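Local atomic coordinates of conserved hypothetical exported protein (Bacteroides fragilis, PDB entry 4JJA), a protein that is not characterised in detail but probably acts as an exo-beta-N-acetylmuramidase that trims peptidoglycan. Residues 5-19 with 198-211. Residues are numbered along the deposited sequence; the frame is centred on the assembly and turned at random. Where two conformers were deposited one is given.
Sequences DVIIGAEQTKAYFPI and TVIPCKNYTHQTMY
Gln12 sets CG beside its own backbone N (chi1 -60°) and then runs extended, which carries its amide to Pro201 and Lys203. NE2 of Gln12 donates to O of Pro201 at 2.9 Å, and the acceptor lies 17° out of the amide plane. The same NE2 also reaches O of Ile8, from above that carbonyl's plane. A water donates to both Gln12 OE1 and Pro201 O, so a second link ties the amide to the same carbonyl. Lys203 crosses the amide at a slant, with CE 3.4 Å from OE1 of Gln12.

Next along, Ile7 and Lys203 form a single antiparallel hydrogen-bonded pair. Ile7 N donates to Lys203 O at 2.9 Å, almost straight at 170°, and Lys203 N returns a bond to Ile7 O. Strand 197-200 is an edge strand of the six-stranded parallel sheet of the Rossmann-like N-terminal half; the chain leaving it is met here by the N-terminal arm. Asn204 ND2 donates to Asp5 O at 2.9 Å, with that oxygen close to the amide plane.

Val6 puts CG2 against Thr209 CG2 at 3.8 Å, while its CB meets Tyr211 CD1. Ile200 points at helix 13-20. Its CG1 lies 4.0 Å from Tyr16 CB, its CG2 touches Ala15 CB, and its CD1 meets Ile19 CD1. Leu138 and Leu140 of the neighbouring strand also pack on Ile200.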
loop_
_atom_site.group_PDB
_atom_site.type_symbol
_atom_site.label_atom_id
_atom_site.label_comp_id
_atom_site.label_asym_id
_atom_site.label_seq_id
_atom_site.Cartn_x
_atom_site.Cartn_y
_atom_site.Cartn_z
ATOM N N ASP A 5 20.567 -11.359 -3.762
ATOM C CA ASP A 5 19.651 -10.341 -3.284
ATOM C C ASP A 5 18.826 -9.731 -4.397
ATOM O O ASP A 5 19.221 -9.715 -5.554
ATOM C CB ASP A 5 20.427 -9.240 -2.617
ATOM C CG ASP A 5 21.092 -9.704 -1.339
ATOM O OD1 ASP A 5 20.752 -10.822 -0.858
ATOM O OD2 ASP A 5 21.944 -8.955 -0.833
ATOM N N VAL A 6 17.657 -9.249 -4.008
ATOM C CA VAL A 6 16.790 -8.592 -4.985
ATOM C C VAL A 6 17.516 -7.431 -5.632
ATOM O O VAL A 6 18.142 -6.643 -4.950
ATOM C CB VAL A 6 15.477 -8.093 -4.329
ATOM C CG1 VAL A 6 14.709 -7.241 -5.322
ATOM C CG2 VAL A 6 14.638 -9.263 -3.883
ATOM N N ILE A 7 17.379 -7.313 -6.944
ATOM C CA ILE A 7 17.874 -6.139 -7.665
ATOM C C ILE A 7 16.612 -5.431 -8.177
ATOM O O ILE A 7 15.899 -5.917 -9.054
ATOM C CB ILE A 7 18.809 -6.516 -8.834
ATOM C CG1 ILE A 7 19.981 -7.357 -8.367
ATOM C CG2 ILE A 7 19.271 -5.283 -9.599
ATOM C CD1 ILE A 7 20.834 -7.937 -9.515
ATOM N N ILE A 8 16.327 -4.272 -7.617
ATOM C CA ILE A 8 15.123 -3.546 -7.997
ATOM C C ILE A 8 15.277 -2.974 -9.413
ATOM O O ILE A 8 16.387 -2.870 -9.959
ATOM C CB ILE A 8 14.776 -2.436 -7.001
ATOM C CG1 ILE A 8 15.853 -1.353 -6.975
ATOM C CG2 ILE A 8 14.469 -3.024 -5.588
ATOM C CD1 ILE A 8 15.462 -0.114 -6.155
ATOM N N GLY A 9 14.158 -2.615 -10.033
ATOM C CA GLY A 9 14.166 -2.063 -11.373
ATOM C C GLY A 9 15.118 -0.863 -11.482
ATOM O O GLY A 9 15.841 -0.742 -12.457
ATOM N N ALA A 10 15.046 0.063 -10.516
ATOM C CA ALA A 10 15.796 1.324 -10.618
ATOM C C ALA A 10 17.304 1.111 -10.626
ATOM O O ALA A 10 18.034 1.966 -11.131
ATOM C CB ALA A 10 15.398 2.281 -9.526
ATOM N N GLU A 11 17.801 -0.001 -10.098
ATOM C CA GLU A 11 19.232 -0.311 -10.105
ATOM C C GLU A 11 19.736 -0.716 -11.475
ATOM O O GLU A 11 20.942 -0.673 -11.741
ATOM C CB GLU A 11 19.507 -1.485 -9.157
ATOM C CG GLU A 11 19.405 -1.154 -7.716
ATOM C CD GLU A 11 19.666 -2.366 -6.838
ATOM O OE1 GLU A 11 18.721 -3.131 -6.580
ATOM O OE2 GLU A 11 20.844 -2.569 -6.436
ATOM N N GLN A 12 18.837 -1.167 -12.334
ATOM C CA GLN A 12 19.179 -1.760 -13.624
ATOM C C GLN A 12 19.268 -0.673 -14.721
ATOM O O GLN A 12 18.525 -0.674 -15.694
ATOM C CB GLN A 12 18.148 -2.812 -14.008
ATOM C CG GLN A 12 18.096 -3.925 -12.970
ATOM C CD GLN A 12 16.930 -4.848 -13.243
ATOM O OE1 GLN A 12 16.839 -5.448 -14.343
ATOM N NE2 GLN A 12 16.072 -5.017 -12.250
ATOM N N THR A 13 20.181 0.272 -14.492
ATOM C CA THR A 13 20.253 1.435 -15.360
ATOM C C THR A 13 20.513 1.062 -16.811
ATOM O O THR A 13 20.022 1.727 -17.711
ATOM C CB THR A 13 21.252 2.445 -14.877
ATOM O OG1 THR A 13 22.543 1.852 -14.889
ATOM C CG2 THR A 13 20.914 2.931 -13.476
ATOM N N LYS A 14 21.247 -0.005 -17.085
ATOM C CA LYS A 14 21.468 -0.357 -18.493
ATOM C C LYS A 14 20.178 -0.821 -19.184
ATOM O O LYS A 14 20.034 -0.713 -20.424
ATOM C CB LYS A 14 22.656 -1.337 -18.632
ATOM C CG LYS A 14 23.996 -0.691 -18.247
ATOM C CD LYS A 14 25.131 -1.697 -18.039
ATOM C CE LYS A 14 25.157 -2.744 -19.161
ATOM N NZ LYS A 14 26.018 -3.957 -18.816
ATOM N N ALA A 15 19.200 -1.253 -18.410
ATOM C CA ALA A 15 17.910 -1.629 -18.950
ATOM C C ALA A 15 17.007 -0.474 -19.339
ATOM O O ALA A 15 16.230 -0.605 -20.257
ATOM C CB ALA A 15 17.142 -2.593 -17.988
ATOM N N TYR A 16 17.108 0.654 -18.668
ATOM C CA TYR A 16 16.178 1.742 -18.938
ATOM C C TYR A 16 16.788 3.075 -19.297
ATOM O O TYR A 16 16.078 3.894 -19.852
ATOM C CB TYR A 16 15.173 1.904 -17.809
ATOM C CG TYR A 16 15.709 2.381 -16.500
ATOM C CD1 TYR A 16 15.784 3.740 -16.230
ATOM C CD2 TYR A 16 16.193 1.500 -15.520
ATOM C CE1 TYR A 16 16.282 4.226 -15.070
ATOM C CE2 TYR A 16 16.723 1.996 -14.339
ATOM C CZ TYR A 16 16.757 3.353 -14.091
ATOM O OH TYR A 16 17.260 3.868 -12.909
ATOM N N PHE A 17 18.071 3.309 -19.079
ATOM C CA PHE A 17 18.673 4.572 -19.533
ATOM C C PHE A 17 18.418 4.814 -21.025
ATOM O O PHE A 17 18.038 5.907 -21.408
ATOM C CB PHE A 17 20.144 4.662 -19.156
ATOM C CG PHE A 17 20.424 5.190 -17.766
ATOM C CD1 PHE A 17 19.465 5.207 -16.770
ATOM C CD2 PHE A 17 21.696 5.550 -17.427
ATOM C CE1 PHE A 17 19.756 5.666 -15.529
ATOM C CE2 PHE A 17 21.985 6.035 -16.177
ATOM C CZ PHE A 17 21.031 6.098 -15.234
ATOM N N PRO A 18 18.498 3.797 -21.876
ATOM C CA PRO A 18 18.198 4.068 -23.308
ATOM C C PRO A 18 16.760 4.451 -23.579
ATOM O O PRO A 18 16.492 5.159 -24.571
ATOM C CB PRO A 18 18.572 2.765 -23.989
ATOM C CG PRO A 18 19.718 2.256 -23.107
ATOM C CD PRO A 18 19.199 2.530 -21.696
ATOM N N ILE A 19 15.826 3.978 -22.778
ATOM C CA ILE A 19 14.422 4.356 -22.931
ATOM C C ILE A 19 14.261 5.854 -22.680
ATOM O O ILE A 19 13.441 6.502 -23.325
ATOM C CB ILE A 19 13.484 3.545 -21.940
ATOM C CG1 ILE A 19 13.582 2.062 -22.206
ATOM C CG2 ILE A 19 12.058 3.938 -22.095
ATOM C CD1 ILE A 19 12.873 1.188 -21.202
ATOM N N THR A 198 5.604 0.106 -19.737
ATOM C CA THR A 198 6.750 -0.789 -19.733
ATOM C C THR A 198 7.194 -0.963 -18.297
ATOM O O THR A 198 7.281 0.023 -17.564
ATOM C CB THR A 198 7.901 -0.184 -20.530
ATOM O OG1 THR A 198 7.474 0.052 -21.866
ATOM C CG2 THR A 198 9.199 -1.040 -20.459
ATOM N N VAL A 199 7.375 -2.206 -17.878
ATOM C CA VAL A 199 7.881 -2.519 -16.545
ATOM C C VAL A 199 9.314 -3.042 -16.664
ATOM O O VAL A 199 9.581 -3.931 -17.463
ATOM C CB VAL A 199 6.996 -3.534 -15.791
ATOM C CG1 VAL A 199 7.529 -3.715 -14.381
ATOM C CG2 VAL A 199 5.523 -3.130 -15.846
ATOM N N ILE A 200 10.219 -2.493 -15.847
ATOM C CA ILE A 200 11.546 -3.068 -15.628
ATOM C C ILE A 200 11.410 -3.927 -14.365
ATOM O O ILE A 200 11.297 -3.411 -13.254
ATOM C CB ILE A 200 12.642 -2.008 -15.408
ATOM C CG1 ILE A 200 12.623 -0.977 -16.545
ATOM C CG2 ILE A 200 14.005 -2.690 -15.230
ATOM C CD1 ILE A 200 12.829 -1.550 -17.972
ATOM N N PRO A 201 11.331 -5.252 -14.511
ATOM C CA PRO A 201 11.094 -6.111 -13.355
ATOM C C PRO A 201 12.292 -6.218 -12.448
ATOM O O PRO A 201 13.431 -6.063 -12.882
ATOM C CB PRO A 201 10.772 -7.488 -13.992
ATOM C CG PRO A 201 10.352 -7.220 -15.369
ATOM C CD PRO A 201 11.139 -6.002 -15.768
ATOM N N CYS A 202 12.032 -6.514 -11.187
ATOM C CA CYS A 202 13.104 -6.866 -10.297
ATOM C C CYS A 202 13.782 -8.163 -10.750
ATOM O O CYS A 202 13.129 -9.027 -11.340
ATOM C CB CYS A 202 12.569 -7.151 -8.904
ATOM S SG CYS A 202 11.698 -5.792 -8.113
ATOM N N LYS A 203 15.055 -8.295 -10.402
ATOM C CA LYS A 203 15.764 -9.576 -10.551
ATOM C C LYS A 203 15.906 -10.219 -9.190
ATOM O O LYS A 203 15.882 -9.530 -8.167
ATOM C CB LYS A 203 17.131 -9.396 -11.166
ATOM C CG LYS A 203 17.061 -8.828 -12.579
ATOM C CD LYS A 203 18.453 -8.654 -13.197
ATOM C CE LYS A 203 18.396 -8.421 -14.687
ATOM N NZ LYS A 203 17.355 -9.204 -15.415
ATOM N N ASN A 204 16.040 -11.541 -9.188
ATOM C CA ASN A 204 16.170 -12.339 -7.959
ATOM C C ASN A 204 14.977 -12.148 -7.056
ATOM O O ASN A 204 15.099 -11.984 -5.853
ATOM C CB ASN A 204 17.479 -12.017 -7.240
ATOM C CG ASN A 204 18.689 -12.170 -8.136
ATOM O OD1 ASN A 204 18.736 -13.064 -9.019
ATOM N ND2 ASN A 204 19.668 -11.294 -7.929
ATOM N N TYR A 205 13.807 -12.188 -7.677
ATOM C CA TYR A 205 12.542 -11.943 -6.950
ATOM C C TYR A 205 11.446 -12.876 -7.435
ATOM O O TYR A 205 11.191 -12.988 -8.634
ATOM C CB TYR A 205 12.084 -10.479 -7.172
ATOM C CG TYR A 205 10.831 -10.126 -6.405
ATOM C CD1 TYR A 205 10.796 -10.127 -5.023
ATOM C CD2 TYR A 205 9.667 -9.768 -7.074
ATOM C CE1 TYR A 205 9.604 -9.858 -4.366
ATOM C CE2 TYR A 205 8.472 -9.471 -6.397
ATOM C CZ TYR A 205 8.465 -9.477 -5.040
ATOM O OH TYR A 205 7.268 -9.196 -4.367
ATOM N N THR A 206 10.818 -13.578 -6.478
ATOM C CA THR A 206 9.645 -14.391 -6.716
ATOM C C THR A 206 8.570 -13.928 -5.745
ATOM O O THR A 206 8.833 -13.189 -4.786
ATOM C CB THR A 206 9.912 -15.888 -6.447
ATOM O OG1 THR A 206 10.068 -16.062 -5.047
ATOM C CG2 THR A 206 11.162 -16.365 -7.229
ATOM N N HIS A 207 7.367 -14.466 -5.919
ATOM C CA HIS A 207 6.270 -14.289 -4.938
ATOM C C HIS A 207 6.372 -15.152 -3.676
ATOM O O HIS A 207 5.400 -15.311 -2.909
ATOM C CB HIS A 207 4.923 -14.432 -5.617
ATOM C CG HIS A 207 4.592 -13.281 -6.501
ATOM N ND1 HIS A 207 4.057 -12.106 -6.010
ATOM C CD2 HIS A 207 4.752 -13.099 -7.834
ATOM C CE1 HIS A 207 3.881 -11.260 -7.014
ATOM N NE2 HIS A 207 4.304 -11.831 -8.130
ATOM N N GLN A 208 7.548 -15.705 -3.454
ATOM C CA GLN A 208 7.954 -16.153 -2.101
ATOM C C GLN A 208 9.036 -15.358 -1.443
ATOM O O GLN A 208 9.265 -15.542 -0.240
ATOM C CB GLN A 208 8.396 -17.621 -2.162
ATOM C CG GLN A 208 7.258 -18.559 -2.355
ATOM C CD GLN A 208 7.706 -20.021 -2.341
ATOM O OE1 GLN A 208 8.042 -20.545 -1.285
ATOM N NE2 GLN A 208 7.733 -20.651 -3.493
ATOM N N THR A 209 9.694 -14.456 -2.191
ATOM C CA THR A 209 10.754 -13.690 -1.624
ATOM C C THR A 209 10.173 -12.763 -0.558
ATOM O O THR A 209 9.182 -12.081 -0.819
ATOM C CB THR A 209 11.417 -12.827 -2.680
ATOM O OG1 THR A 209 11.871 -13.641 -3.751
ATOM C CG2 THR A 209 12.578 -11.964 -2.119
HETATM N N MSE A 210 10.826 -12.655 0.585
HETATM C CA MSE A 210 10.432 -11.803 1.696
HETATM C C MSE A 210 11.339 -10.606 1.762
HETATM O O MSE A 210 12.236 -10.528 2.607
HETATM C CB MSE A 210 10.447 -12.585 3.010
HETATM C CG MSE A 210 9.627 -13.873 2.926
HETATM SE SE MSE A 210 7.774 -13.682 2.375
HETATM C CE MSE A 210 7.154 -12.559 3.831
ATOM N N TYR A 211 11.128 -9.659 0.855
ATOM C CA TYR A 211 11.909 -8.449 0.805
ATOM C C TYR A 211 11.614 -7.568 1.970
ATOM O O TYR A 211 10.449 -7.335 2.291
ATOM C CB TYR A 211 11.645 -7.724 -0.485
ATOM C CG TYR A 211 12.379 -6.412 -0.665
ATOM C CD1 TYR A 211 13.704 -6.352 -1.073
ATOM C CD2 TYR A 211 11.717 -5.199 -0.501
ATOM C CE1 TYR A 211 14.315 -5.147 -1.293
ATOM C CE2 TYR A 211 12.314 -3.997 -0.741
ATOM C CZ TYR A 211 13.626 -3.975 -1.166
ATOM O OH TYR A 211 14.192 -2.723 -1.391
HETATM O O HOH W 1 14.725 -6.522 -15.310
#